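Heat shock protein, putative (Plasmodium falciparum, PDB 1Y6Z) represents the middle domain of a putative Hsp90-family chaperone, which as a whole probably binds unfolded proteins and uses ATP hydrolysis to assist their folding. Local coordinates at residues B[74-79]-B[98-103]; B[5-10]-B[46-51]; B[67-72]-B[83-88]; B[128-133]-B[166-171]. All coordinates share one frame; numbering follows the deposited sequence.

Interaction 1. Residues B[74-79]-B[98-103]; sequences RLYVKR and RGIVDS
The Tyr76 ring has Val101 O at its edge, near the ring plane. Ile100 comes at the ring obliquely, with its CB 3.9 Å from Tyr76 CE1. The rings of Trp7 and Phe81 also meet that of Tyr76. Beyond the ring, Tyr76 OH accepts from Arg74 NE at 2.9 Å, and Tyr76 CZ lies at the edge of the Arg74 guanidinium, in its plane. Asp102 has CG anti to the backbone N (chi1 -171°), which carries its carboxylate toward the turn after Val77. There Asp102 OD2 accepts from Arg79 N at 3.1 Å on its syn side, while OD1 is taken by Trp7 NE1. Between the backbones, Arg74 N donates to Gly99 O and Val101 N to Arg74 O. Tyr76 N then donates to Val101 O at 2.8 Å, Ser103 N to Tyr76 O and Lys78 N to Ser103 O. This alternation is that of parallel strands, here the one parallel pair in the mixed five-stranded sheet of the Hsp90 middle domain.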
loop_
_atom_site.group_PDB
_atom_site.type_symbol
_atom_site.label_atom_id
_atom_site.label_comp_id
_atom_site.label_asym_id
_atom_site.label_seq_id
_atom_site.Cartn_x
_atom_site.Cartn_y
_atom_site.Cartn_z
ATOM N N ARG B 74 2.973 -24.730 0.052
ATOM C CA ARG B 74 2.247 -25.999 0.261
ATOM C C ARG B 74 0.742 -25.707 0.381
ATOM O O ARG B 74 0.323 -24.924 1.243
ATOM C CB ARG B 74 2.722 -26.639 1.553
ATOM C CG ARG B 74 4.192 -27.059 1.536
ATOM C CD ARG B 74 4.560 -27.453 2.917
ATOM N NE ARG B 74 3.775 -28.608 3.351
ATOM C CZ ARG B 74 4.168 -29.872 3.161
ATOM N NH1 ARG B 74 5.313 -30.132 2.547
ATOM N NH2 ARG B 74 3.424 -30.880 3.592
ATOM N N LEU B 75 -0.043 -26.319 -0.501
ATOM C CA LEU B 75 -1.460 -26.229 -0.444
ATOM C C LEU B 75 -2.084 -27.359 0.423
ATOM O O LEU B 75 -1.770 -28.552 0.264
ATOM C CB LEU B 75 -2.072 -26.273 -1.835
ATOM C CG LEU B 75 -3.603 -26.467 -1.768
ATOM C CD1 LEU B 75 -4.371 -25.173 -1.529
ATOM C CD2 LEU B 75 -4.135 -27.183 -3.020
ATOM N N TYR B 76 -2.988 -26.954 1.302
ATOM C CA TYR B 76 -3.787 -27.861 2.101
ATOM C C TYR B 76 -5.232 -27.532 1.692
ATOM O O TYR B 76 -5.560 -26.376 1.351
ATOM C CB TYR B 76 -3.550 -27.633 3.604
ATOM C CG TYR B 76 -2.141 -27.964 4.116
ATOM C CD1 TYR B 76 -1.107 -27.056 3.941
ATOM C CD2 TYR B 76 -1.843 -29.200 4.746
ATOM C CE1 TYR B 76 0.140 -27.303 4.364
ATOM C CE2 TYR B 76 -0.539 -29.477 5.194
ATOM C CZ TYR B 76 0.444 -28.493 4.996
ATOM O OH TYR B 76 1.748 -28.646 5.398
ATOM N N VAL B 77 -6.084 -28.551 1.669
ATOM C CA VAL B 77 -7.530 -28.345 1.580
ATOM C C VAL B 77 -8.063 -29.039 2.827
ATOM O O VAL B 77 -7.601 -30.134 3.177
ATOM C CB VAL B 77 -8.147 -28.911 0.259
ATOM C CG1 VAL B 77 -9.633 -28.646 0.180
ATOM C CG2 VAL B 77 -7.493 -28.263 -0.954
ATOM N N LYS B 78 -8.979 -28.380 3.526
ATOM C CA LYS B 78 -9.557 -28.899 4.773
ATOM C C LYS B 78 -8.512 -29.582 5.658
ATOM O O LYS B 78 -8.771 -30.630 6.269
ATOM C CB LYS B 78 -10.746 -29.844 4.489
ATOM C CG LYS B 78 -11.798 -29.317 3.501
ATOM C CD LYS B 78 -12.870 -30.379 3.201
ATOM C CE LYS B 78 -14.140 -29.761 2.603
ATOM N NZ LYS B 78 -15.346 -30.651 2.856
ATOM N N ARG B 79 -7.332 -28.958 5.725
ATOM C CA ARG B 79 -6.170 -29.417 6.525
ATOM C C ARG B 79 -5.474 -30.678 6.016
ATOM O O ARG B 79 -4.555 -31.182 6.647
ATOM C CB ARG B 79 -6.510 -29.507 8.017
ATOM C CG ARG B 79 -7.262 -28.286 8.514
ATOM C CD ARG B 79 -7.848 -28.455 9.905
ATOM N NE ARG B 79 -6.964 -29.225 10.773
ATOM C CZ ARG B 79 -7.230 -30.452 11.203
ATOM N NH1 ARG B 79 -6.356 -31.087 11.980
ATOM N NH2 ARG B 79 -8.366 -31.046 10.851
ATOM N N ARG B 98 8.307 -19.156 1.085
ATOM C CA ARG B 98 7.922 -20.482 1.533
ATOM C C ARG B 98 6.707 -20.265 2.433
ATOM O O ARG B 98 6.653 -19.305 3.204
ATOM C CB ARG B 98 9.072 -21.164 2.286
ATOM C CG ARG B 98 10.307 -21.415 1.430
ATOM C CD ARG B 98 9.957 -22.456 0.416
ATOM N NE ARG B 98 11.008 -22.868 -0.528
ATOM C CZ ARG B 98 11.141 -22.386 -1.760
ATOM N NH1 ARG B 98 10.385 -21.392 -2.175
ATOM N NH2 ARG B 98 12.094 -22.855 -2.563
ATOM N N GLY B 99 5.721 -21.152 2.384
ATOM C CA GLY B 99 4.520 -20.898 3.160
ATOM C C GLY B 99 3.445 -21.960 2.948
ATOM O O GLY B 99 3.661 -22.958 2.244
ATOM N N ILE B 100 2.305 -21.731 3.588
ATOM C CA ILE B 100 1.214 -22.650 3.486
ATOM C C ILE B 100 -0.037 -21.874 3.134
ATOM O O ILE B 100 -0.200 -20.714 3.522
ATOM C CB ILE B 100 1.047 -23.549 4.782
ATOM C CG1 ILE B 100 0.377 -22.789 5.922
ATOM C CG2 ILE B 100 2.445 -24.204 5.253
ATOM C CD1 ILE B 100 -1.200 -22.826 5.890
ATOM N N VAL B 101 -0.941 -22.530 2.424
ATOM C CA VAL B 101 -2.314 -22.035 2.292
ATOM C C VAL B 101 -3.247 -23.200 2.663
ATOM O O VAL B 101 -3.079 -24.306 2.135
ATOM C CB VAL B 101 -2.631 -21.627 0.839
ATOM C CG1 VAL B 101 -4.127 -21.159 0.737
ATOM C CG2 VAL B 101 -1.698 -20.548 0.347
ATOM N N ASP B 102 -4.182 -22.973 3.576
ATOM C CA ASP B 102 -5.226 -23.984 3.819
ATOM C C ASP B 102 -6.573 -23.408 3.465
ATOM O O ASP B 102 -7.056 -22.506 4.151
ATOM C CB ASP B 102 -5.233 -24.417 5.265
ATOM C CG ASP B 102 -6.153 -25.623 5.527
ATOM O OD1 ASP B 102 -6.134 -26.117 6.656
ATOM O OD2 ASP B 102 -6.858 -26.088 4.620
ATOM N N SER B 103 -7.148 -23.957 2.398
ATOM C CA SER B 103 -8.426 -23.552 1.826
ATOM C C SER B 103 -9.588 -24.427 2.310
ATOM O O SER B 103 -9.441 -25.632 2.500
ATOM C CB SER B 103 -8.342 -23.643 0.301
ATOM O OG SER B 103 -9.328 -22.828 -0.307
#

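Interaction 2. Residues B[5-10]-B[46-51]; sequences PIWKQD and SFNSIL
Trp7 meets Ile50 through its CB, which lies 3.9 Å from Ile50 CD1. The Trp7 CG stands between the backbone N and the carbonyl carbon (chi1 62°). The CD1 edge of the ring turns to Asn48, with CD1 3.9 Å from Asn48 CB, and the two side chains cross at about a right angle. One indole face carries Pro5 CB, 3.4 Å above the plane and offset toward the rim, while NE1 is held by Asp102 on the neighbouring strand 98-103. Residues 6-8 form a short 3-10 turn, with Lys8 N bonded to Pro5 O at 3.0 Å. This turn lies in the N-terminal loop and covers the face of the five-stranded sheet that carries Asn48 and Ile50. The other face, with Phe47 and Leu51, packs on helix 121-141. Ile50 has an extended tip, CD1 anti to CA (chi2 177°), and this brings CD1 up to the turn. There CD1 also meets Ile6 CG2 at 3.7 Å, the two isoleucines crossing at about a right angle. Trp7 O also comes close to the strand, 3.4 Å from Asn48 CB. That oxygen is hydrogen-bonded to His38 NE2 of the edge strand 35-41.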
loop_
_atom_site.group_PDB
_atom_site.type_symbol
_atom_site.label_atom_id
_atom_site.label_comp_id
_atom_site.label_asym_id
_atom_site.label_seq_id
_atom_site.Cartn_x
_atom_site.Cartn_y
_atom_site.Cartn_z
ATOM N N PRO B 5 -3.421 -27.874 13.351
ATOM C CA PRO B 5 -2.223 -27.293 12.765
ATOM C C PRO B 5 -2.066 -25.815 13.144
ATOM O O PRO B 5 -3.077 -25.124 13.342
ATOM C CB PRO B 5 -2.476 -27.436 11.270
ATOM C CG PRO B 5 -3.944 -27.321 11.123
ATOM C CD PRO B 5 -4.473 -28.085 12.328
ATOM N N ILE B 6 -0.821 -25.350 13.189
ATOM C CA ILE B 6 -0.484 -23.978 13.610
ATOM C C ILE B 6 -1.365 -22.910 12.925
ATOM O O ILE B 6 -1.851 -22.017 13.602
ATOM C CB ILE B 6 1.028 -23.665 13.443
ATOM C CG1 ILE B 6 1.382 -22.267 13.981
ATOM C CG2 ILE B 6 1.426 -23.760 11.984
ATOM C CD1 ILE B 6 2.895 -22.048 14.242
ATOM N N TRP B 7 -1.598 -23.048 11.614
ATOM C CA TRP B 7 -2.336 -22.050 10.812
ATOM C C TRP B 7 -3.806 -21.884 11.121
ATOM O O TRP B 7 -4.456 -20.988 10.548
ATOM C CB TRP B 7 -2.175 -22.297 9.314
ATOM C CG TRP B 7 -2.725 -23.635 8.813
ATOM C CD1 TRP B 7 -4.010 -23.913 8.408
ATOM C CD2 TRP B 7 -1.970 -24.827 8.587
ATOM N NE1 TRP B 7 -4.107 -25.217 7.996
ATOM C CE2 TRP B 7 -2.866 -25.799 8.076
ATOM C CE3 TRP B 7 -0.629 -25.179 8.784
ATOM C CZ2 TRP B 7 -2.459 -27.086 7.758
ATOM C CZ3 TRP B 7 -0.218 -26.467 8.461
ATOM C CH2 TRP B 7 -1.129 -27.401 7.956
ATOM N N LYS B 8 -4.298 -22.748 12.017
ATOM C CA LYS B 8 -5.677 -22.773 12.484
ATOM C C LYS B 8 -5.804 -22.289 13.927
ATOM O O LYS B 8 -6.888 -21.879 14.356
ATOM C CB LYS B 8 -6.236 -24.187 12.353
ATOM C CG LYS B 8 -7.420 -24.258 11.410
ATOM C CD LYS B 8 -7.015 -24.270 9.950
ATOM C CE LYS B 8 -8.247 -24.346 9.086
ATOM N NZ LYS B 8 -9.139 -25.430 9.627
ATOM N N GLN B 9 -4.697 -22.375 14.669
ATOM C CA GLN B 9 -4.551 -21.721 15.949
ATOM C C GLN B 9 -4.587 -20.179 15.782
ATOM O O GLN B 9 -4.212 -19.635 14.736
ATOM C CB GLN B 9 -3.237 -22.169 16.603
ATOM C CG GLN B 9 -2.996 -23.697 16.556
ATOM C CD GLN B 9 -1.833 -24.151 17.442
ATOM O OE1 GLN B 9 -1.750 -23.784 18.608
ATOM N NE2 GLN B 9 -0.930 -24.959 16.881
ATOM N N ASP B 10 -5.044 -19.471 16.803
ATOM C CA ASP B 10 -5.057 -17.997 16.735
ATOM C C ASP B 10 -3.638 -17.487 16.952
ATOM O O ASP B 10 -2.973 -17.892 17.884
ATOM C CB ASP B 10 -5.968 -17.422 17.802
ATOM C CG ASP B 10 -5.470 -17.734 19.196
ATOM O OD1 ASP B 10 -4.832 -18.818 19.356
ATOM O OD2 ASP B 10 -5.698 -16.899 20.123
ATOM N N SER B 46 -12.869 -18.498 2.238
ATOM C CA SER B 46 -12.180 -18.886 3.442
ATOM C C SER B 46 -10.847 -19.627 3.236
ATOM O O SER B 46 -10.786 -20.708 2.617
ATOM C CB SER B 46 -13.104 -19.671 4.346
ATOM O OG SER B 46 -13.177 -19.009 5.590
ATOM N N PHE B 47 -9.777 -19.032 3.777
ATOM C CA PHE B 47 -8.464 -19.700 3.800
ATOM C C PHE B 47 -7.580 -19.091 4.904
ATOM O O PHE B 47 -7.844 -17.968 5.390
ATOM C CB PHE B 47 -7.794 -19.705 2.408
ATOM C CG PHE B 47 -7.266 -18.355 1.957
ATOM C CD1 PHE B 47 -5.995 -17.916 2.356
ATOM C CD2 PHE B 47 -8.031 -17.525 1.155
ATOM C CE1 PHE B 47 -5.513 -16.670 1.955
ATOM C CE2 PHE B 47 -7.557 -16.251 0.752
ATOM C CZ PHE B 47 -6.286 -15.844 1.135
ATOM N N ASN B 48 -6.586 -19.871 5.313
ATOM C CA ASN B 48 -5.539 -19.455 6.247
ATOM C C ASN B 48 -4.215 -19.439 5.504
ATOM O O ASN B 48 -4.021 -20.217 4.594
ATOM C CB ASN B 48 -5.408 -20.480 7.357
ATOM C CG ASN B 48 -6.715 -20.806 8.008
ATOM O OD1 ASN B 48 -7.238 -20.021 8.813
ATOM N ND2 ASN B 48 -7.243 -22.001 7.713
ATOM N N SER B 49 -3.285 -18.557 5.875
ATOM C CA SER B 49 -1.996 -18.616 5.219
ATOM C C SER B 49 -0.928 -18.200 6.200
ATOM O O SER B 49 -1.177 -17.397 7.078
ATOM C CB SER B 49 -1.921 -17.769 3.948
ATOM O OG SER B 49 -0.729 -18.003 3.175
ATOM N N ILE B 50 0.223 -18.842 6.105
ATOM C CA ILE B 50 1.405 -18.305 6.812
ATOM C C ILE B 50 2.447 -18.241 5.717
ATOM O O ILE B 50 2.656 -19.254 5.036
ATOM C CB ILE B 50 1.937 -19.205 7.972
ATOM C CG1 ILE B 50 0.826 -19.620 8.939
ATOM C CG2 ILE B 50 3.111 -18.441 8.692
ATOM C CD1 ILE B 50 1.274 -20.563 10.066
ATOM N N LEU B 51 3.100 -17.083 5.544
ATOM C CA LEU B 51 4.016 -16.889 4.467
ATOM C C LEU B 51 5.325 -16.462 5.142
ATOM O O LEU B 51 5.280 -15.708 6.057
ATOM C CB LEU B 51 3.521 -15.724 3.610
ATOM C CG LEU B 51 2.222 -15.951 2.775
ATOM C CD1 LEU B 51 2.023 -14.586 1.957
ATOM C CD2 LEU B 51 2.432 -17.101 1.847
#

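Interaction 3. Residues B[67-72]-B[83-88]; sequences DEESRG and NDKFSE
Two loops run close together, with Arg71 CA 4.5 Å from Lys85 CA, just after a type I beta turn from Asp67 to Ser70. The second loop starts with an Asx turn, in which Asn83 OD1 accepts from Lys85 N at 3.1 Å. The side chains of Glu69, Arg71 and Asp84 form a salt-bridge network at the mouth of the hairpin of strands 73-77 and 80-83. Arg71 is bent at chi2 (-57°), which turns CD toward Asp84. Arg71 NH1 donates to Asp84 OD1 at 2.7 Å, using the syn lone pair of the carboxylate, and OD1 lies in the guanidinium plane. The two flat groups are turned 80° apart. With NE and NH2 Arg71 grips Glu69 side-on, both nitrogens on the one atom OE1, the NH2 bond being 2.7 Å. The ammonium of Lys85 lies over the centre of the guanidinium face. Two like charges this close would probably repel, and the carboxylates of Glu69 and Asp84 may offset this. Ser70 CB packs on Glu88 CG at 3.7 Å. Ser70 O is buried without a hydrogen-bond partner in the model, and Lys85 CA makes a CA-H...O contact to Ser70 O, with CA 3.4 Å from O.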
loop_
_atom_site.group_PDB
_atom_site.type_symbol
_atom_site.label_atom_id
_atom_site.label_comp_id
_atom_site.label_asym_id
_atom_site.label_seq_id
_atom_site.Cartn_x
_atom_site.Cartn_y
_atom_site.Cartn_z
ATOM N N ASP B 67 13.155 -22.315 -10.329
ATOM C CA ASP B 67 12.943 -23.772 -10.225
ATOM C C ASP B 67 11.755 -24.060 -11.111
ATOM O O ASP B 67 10.682 -23.484 -10.924
ATOM C CB ASP B 67 12.618 -24.170 -8.770
ATOM C CG ASP B 67 12.271 -25.680 -8.586
ATOM O OD1 ASP B 67 11.443 -25.996 -7.689
ATOM O OD2 ASP B 67 12.842 -26.547 -9.297
ATOM N N GLU B 68 11.949 -24.958 -12.078
ATOM C CA GLU B 68 10.911 -25.260 -13.068
ATOM C C GLU B 68 9.678 -25.881 -12.410
ATOM O O GLU B 68 8.579 -25.897 -12.987
ATOM C CB GLU B 68 11.465 -26.181 -14.148
ATOM C CG GLU B 68 11.534 -27.642 -13.730
ATOM C CD GLU B 68 12.356 -28.499 -14.668
ATOM O OE1 GLU B 68 12.647 -28.038 -15.802
ATOM O OE2 GLU B 68 12.696 -29.644 -14.264
ATOM N N GLU B 69 9.877 -26.359 -11.185
ATOM C CA GLU B 69 8.865 -27.094 -10.458
ATOM C C GLU B 69 8.014 -26.168 -9.613
ATOM O O GLU B 69 6.878 -26.514 -9.249
ATOM C CB GLU B 69 9.538 -28.120 -9.568
ATOM C CG GLU B 69 10.455 -29.075 -10.324
ATOM C CD GLU B 69 11.066 -30.125 -9.422
ATOM O OE1 GLU B 69 10.338 -30.640 -8.541
ATOM O OE2 GLU B 69 12.267 -30.434 -9.594
ATOM N N SER B 70 8.578 -24.990 -9.322
ATOM C CA SER B 70 8.007 -23.996 -8.410
ATOM C C SER B 70 7.334 -24.613 -7.183
ATOM O O SER B 70 6.100 -24.713 -7.112
ATOM C CB SER B 70 7.077 -23.041 -9.159
ATOM O OG SER B 70 7.365 -21.706 -8.768
ATOM N N ARG B 71 8.154 -25.024 -6.219
ATOM C CA ARG B 71 7.663 -25.691 -5.009
ATOM C C ARG B 71 7.064 -24.713 -3.989
ATOM O O ARG B 71 5.900 -24.300 -4.123
ATOM C CB ARG B 71 8.790 -26.528 -4.359
ATOM C CG ARG B 71 9.319 -27.703 -5.206
ATOM C CD ARG B 71 8.203 -28.672 -5.609
ATOM N NE ARG B 71 8.736 -29.860 -6.273
ATOM C CZ ARG B 71 8.152 -31.061 -6.294
ATOM N NH1 ARG B 71 6.988 -31.268 -5.682
ATOM N NH2 ARG B 71 8.736 -32.067 -6.942
ATOM N N GLY B 72 7.845 -24.423 -2.953
ATOM C CA GLY B 72 7.686 -23.261 -2.085
ATOM C C GLY B 72 6.474 -23.151 -1.222
ATOM O O GLY B 72 6.578 -23.092 0.004
ATOM N N ASN B 83 -0.331 -30.749 -2.303
ATOM C CA ASN B 83 0.991 -30.754 -2.898
ATOM C C ASN B 83 1.660 -29.409 -2.630
ATOM O O ASN B 83 0.977 -28.464 -2.188
ATOM C CB ASN B 83 0.959 -31.058 -4.420
ATOM C CG ASN B 83 0.243 -29.983 -5.229
ATOM O OD1 ASN B 83 0.543 -28.779 -5.112
ATOM N ND2 ASN B 83 -0.695 -30.411 -6.071
ATOM N N ASP B 84 2.979 -29.353 -2.902
ATOM C CA ASP B 84 3.801 -28.164 -2.689
ATOM C C ASP B 84 4.144 -27.356 -3.965
ATOM O O ASP B 84 5.248 -26.815 -4.115
ATOM C CB ASP B 84 5.039 -28.520 -1.858
ATOM C CG ASP B 84 5.977 -29.514 -2.557
ATOM O OD1 ASP B 84 5.797 -29.854 -3.770
ATOM O OD2 ASP B 84 6.944 -29.930 -1.862
ATOM N N LYS B 85 3.185 -27.265 -4.877
ATOM C CA LYS B 85 3.398 -26.595 -6.151
ATOM C C LYS B 85 2.438 -25.440 -6.361
ATOM O O LYS B 85 2.195 -24.999 -7.497
ATOM C CB LYS B 85 3.289 -27.606 -7.308
ATOM C CG LYS B 85 4.270 -28.748 -7.172
ATOM C CD LYS B 85 3.927 -29.911 -8.075
ATOM C CE LYS B 85 5.151 -30.756 -8.283
ATOM N NZ LYS B 85 6.362 -29.869 -8.391
ATOM N N PHE B 86 1.916 -24.916 -5.263
ATOM C CA PHE B 86 0.959 -23.834 -5.357
ATOM C C PHE B 86 1.576 -22.525 -5.917
ATOM O O PHE B 86 0.862 -21.664 -6.448
ATOM C CB PHE B 86 0.321 -23.600 -4.002
ATOM C CG PHE B 86 -0.811 -22.680 -4.063
ATOM C CD1 PHE B 86 -2.035 -23.112 -4.568
ATOM C CD2 PHE B 86 -0.654 -21.334 -3.704
ATOM C CE1 PHE B 86 -3.098 -22.231 -4.649
ATOM C CE2 PHE B 86 -1.726 -20.442 -3.801
ATOM C CZ PHE B 86 -2.944 -20.895 -4.261
ATOM N N SER B 87 2.898 -22.392 -5.769
ATOM C CA SER B 87 3.659 -21.265 -6.279
ATOM C C SER B 87 3.684 -21.103 -7.822
ATOM O O SER B 87 4.009 -20.014 -8.329
ATOM C CB SER B 87 5.098 -21.353 -5.770
ATOM O OG SER B 87 5.150 -21.075 -4.384
ATOM N N GLU B 88 3.360 -22.178 -8.550
ATOM C CA GLU B 88 3.244 -22.162 -10.029
ATOM C C GLU B 88 2.155 -21.211 -10.563
ATOM O O GLU B 88 2.139 -20.857 -11.751
ATOM C CB GLU B 88 2.894 -23.543 -10.548
ATOM C CG GLU B 88 3.999 -24.539 -10.592
ATOM C CD GLU B 88 3.550 -25.807 -11.324
ATOM O OE1 GLU B 88 3.161 -25.694 -12.519
ATOM O OE2 GLU B 88 3.576 -26.900 -10.702
#

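Interaction 4. Residues B[128-133]-B[166-171]; sequences IVLKSI and KENQEE
Ile133 and Asn168 bury the largest areas here, and Ile133 CD1 lies 3.7 Å from Asn168 CB. The two side chains cross at a slant. Ile133 has CG1 anti to the carbonyl carbon (chi1 -61°) and CG2 anti to the backbone N, so its two branches serve different partners. CD1, at the end of the longer branch, rests on Asn168. CG2 faces the carboxylate of Glu171, with OE2 at 3.7 Å. Asn168 holds the N-cap position of helix 169-173, but its side chain makes no capping bond. Its amide instead lies against helix 121-141. Asn168 ND2 is 3.4 Å from Val129 CG1, and OD1 is 3.6 Å from Leu130 CD2. The contact therefore sets the start of a short helix against the long helix that packs on the five-stranded sheet through Ile128 and Ser132, both touching Leu51. Helix 169-173 in turn touches helix 237-249, through Gln169 on Leu246, in the C-terminal part of the middle domain. No hydrogen bond joins the two segments. Elsewhere on the long helix, Lys131 NZ forms a salt bridge with Glu141 OE2 of the second subunit.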
loop_
_atom_site.group_PDB
_atom_site.type_symbol
_atom_site.label_atom_id
_atom_site.label_comp_id
_atom_site.label_asym_id
_atom_site.label_seq_id
_atom_site.Cartn_x
_atom_site.Cartn_y
_atom_site.Cartn_z
ATOM N N ILE B 128 -2.270 -13.191 -1.506
ATOM C CA ILE B 128 -0.884 -13.559 -1.182
ATOM C C ILE B 128 0.117 -12.500 -1.637
ATOM O O ILE B 128 1.028 -12.159 -0.908
ATOM C CB ILE B 128 -0.542 -14.932 -1.742
ATOM C CG1 ILE B 128 -1.203 -15.988 -0.863
ATOM C CG2 ILE B 128 0.986 -15.186 -1.699
ATOM C CD1 ILE B 128 -0.934 -17.397 -1.307
ATOM N N VAL B 129 -0.008 -12.004 -2.865
ATOM C CA VAL B 129 0.957 -11.034 -3.385
ATOM C C VAL B 129 0.895 -9.752 -2.573
ATOM O O VAL B 129 1.919 -9.167 -2.194
ATOM C CB VAL B 129 0.705 -10.770 -4.885
ATOM C CG1 VAL B 129 1.631 -9.672 -5.438
ATOM C CG2 VAL B 129 0.830 -12.064 -5.634
ATOM N N LEU B 130 -0.313 -9.280 -2.310
ATOM C CA LEU B 130 -0.455 -8.133 -1.463
ATOM C C LEU B 130 0.110 -8.297 -0.017
ATOM O O LEU B 130 0.757 -7.362 0.470
ATOM C CB LEU B 130 -1.878 -7.568 -1.543
ATOM C CG LEU B 130 -2.198 -7.210 -3.037
ATOM C CD1 LEU B 130 -3.619 -6.600 -3.251
ATOM C CD2 LEU B 130 -1.106 -6.355 -3.821
ATOM N N LYS B 131 -0.099 -9.452 0.636
ATOM C CA LYS B 131 0.447 -9.677 1.982
ATOM C C LYS B 131 1.978 -9.733 1.880
ATOM O O LYS B 131 2.668 -9.288 2.797
ATOM C CB LYS B 131 -0.086 -10.983 2.620
ATOM C CG LYS B 131 -1.519 -10.855 3.113
ATOM C CD LYS B 131 -1.583 -10.117 4.401
ATOM C CE LYS B 131 -3.042 -10.033 4.859
ATOM N NZ LYS B 131 -3.182 -9.081 5.974
ATOM N N SER B 132 2.482 -10.290 0.775
ATOM C CA SER B 132 3.950 -10.444 0.587
ATOM C C SER B 132 4.596 -9.058 0.418
ATOM O O SER B 132 5.595 -8.786 1.010
ATOM C CB SER B 132 4.241 -11.283 -0.674
ATOM O OG SER B 132 3.768 -12.596 -0.487
ATOM N N ILE B 133 3.993 -8.183 -0.399
ATOM C CA ILE B 133 4.503 -6.810 -0.520
ATOM C C ILE B 133 4.478 -6.009 0.805
ATOM O O ILE B 133 5.466 -5.370 1.153
ATOM C CB ILE B 133 3.813 -6.057 -1.709
ATOM C CG1 ILE B 133 4.119 -6.805 -3.016
ATOM C CG2 ILE B 133 4.242 -4.556 -1.724
ATOM C CD1 ILE B 133 3.337 -6.360 -4.321
ATOM N N LYS B 166 3.396 -6.393 -13.948
ATOM C CA LYS B 166 2.809 -5.129 -14.405
ATOM C C LYS B 166 2.004 -4.396 -13.319
ATOM O O LYS B 166 2.243 -3.210 -13.038
ATOM C CB LYS B 166 1.942 -5.375 -15.664
ATOM C CG LYS B 166 1.280 -4.081 -16.229
ATOM C CD LYS B 166 2.240 -2.955 -16.354
ATOM C CE LYS B 166 1.814 -1.916 -17.377
ATOM N NZ LYS B 166 2.828 -0.811 -17.411
ATOM N N GLU B 167 1.102 -5.135 -12.691
ATOM C CA GLU B 167 0.098 -4.602 -11.783
ATOM C C GLU B 167 0.732 -4.081 -10.501
ATOM O O GLU B 167 0.246 -3.126 -9.926
ATOM C CB GLU B 167 -0.981 -5.653 -11.418
ATOM C CG GLU B 167 -1.854 -6.210 -12.552
ATOM C CD GLU B 167 -1.116 -6.979 -13.628
ATOM O OE1 GLU B 167 -0.117 -7.641 -13.296
ATOM O OE2 GLU B 167 -1.558 -6.937 -14.816
ATOM N N ASN B 168 1.802 -4.713 -10.044
ATOM C CA ASN B 168 2.467 -4.272 -8.817
ATOM C C ASN B 168 3.789 -3.539 -8.999
ATOM O O ASN B 168 4.464 -3.257 -8.037
ATOM C CB ASN B 168 2.632 -5.461 -7.852
ATOM C CG ASN B 168 1.287 -6.043 -7.450
ATOM O OD1 ASN B 168 0.467 -5.364 -6.860
ATOM N ND2 ASN B 168 1.064 -7.291 -7.785
ATOM N N GLN B 169 4.107 -3.218 -10.253
ATOM C CA GLN B 169 5.390 -2.701 -10.655
ATOM C C GLN B 169 5.840 -1.514 -9.772
ATOM O O GLN B 169 6.949 -1.517 -9.284
ATOM C CB GLN B 169 5.301 -2.336 -12.159
ATOM C CG GLN B 169 4.819 -0.896 -12.394
ATOM C CD GLN B 169 5.936 0.042 -12.838
ATOM O OE1 GLN B 169 6.996 -0.418 -13.290
ATOM N NE2 GLN B 169 5.694 1.359 -12.742
ATOM N N GLU B 170 4.974 -0.532 -9.493
ATOM C CA GLU B 170 5.445 0.661 -8.742
ATOM C C GLU B 170 5.793 0.362 -7.301
ATOM O O GLU B 170 6.818 0.840 -6.765
ATOM C CB GLU B 170 4.382 1.785 -8.777
ATOM C CG GLU B 170 4.808 3.070 -8.012
ATOM C CD GLU B 170 3.736 4.181 -8.021
ATOM O OE1 GLU B 170 3.205 4.456 -9.122
ATOM O OE2 GLU B 170 3.479 4.774 -6.935
ATOM N N GLU B 171 4.948 -0.445 -6.649
ATOM C CA GLU B 171 5.219 -0.817 -5.270
ATOM C C GLU B 171 6.527 -1.614 -5.144
ATOM O O GLU B 171 7.333 -1.397 -4.207
ATOM C CB GLU B 171 4.063 -1.644 -4.714
ATOM C CG GLU B 171 2.898 -0.822 -4.260
ATOM C CD GLU B 171 2.145 -1.588 -3.190
ATOM O OE1 GLU B 171 1.408 -2.505 -3.612
ATOM O OE2 GLU B 171 2.359 -1.326 -1.958
#

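Overall arrangement
From the N terminus, interaction 2 comes first. It closes a loop through helix 16-27 and strand 35-41, bringing strand 47-53 back to residues 5-10. Interaction 3 opens next at 67-72, and interaction 1 opens at 74-79 before 83-88 closes interaction 3. Strand 98-103 then closes interaction 1, so these two cross. Trp7 NE1 and Asp102 OD1 join interactions 1 and 2, and Leu75 N and Asn83 O join interactions 1 and 3. Interaction 4 follows in series and closes over the rest of helix 121-141 and helix 145-164. Its helix 121-141 meets the other three: Ile128 touches Val101, Leu51 and Phe86. Helix 121-141 thus lies between the five-stranded sheet and helix 169-173.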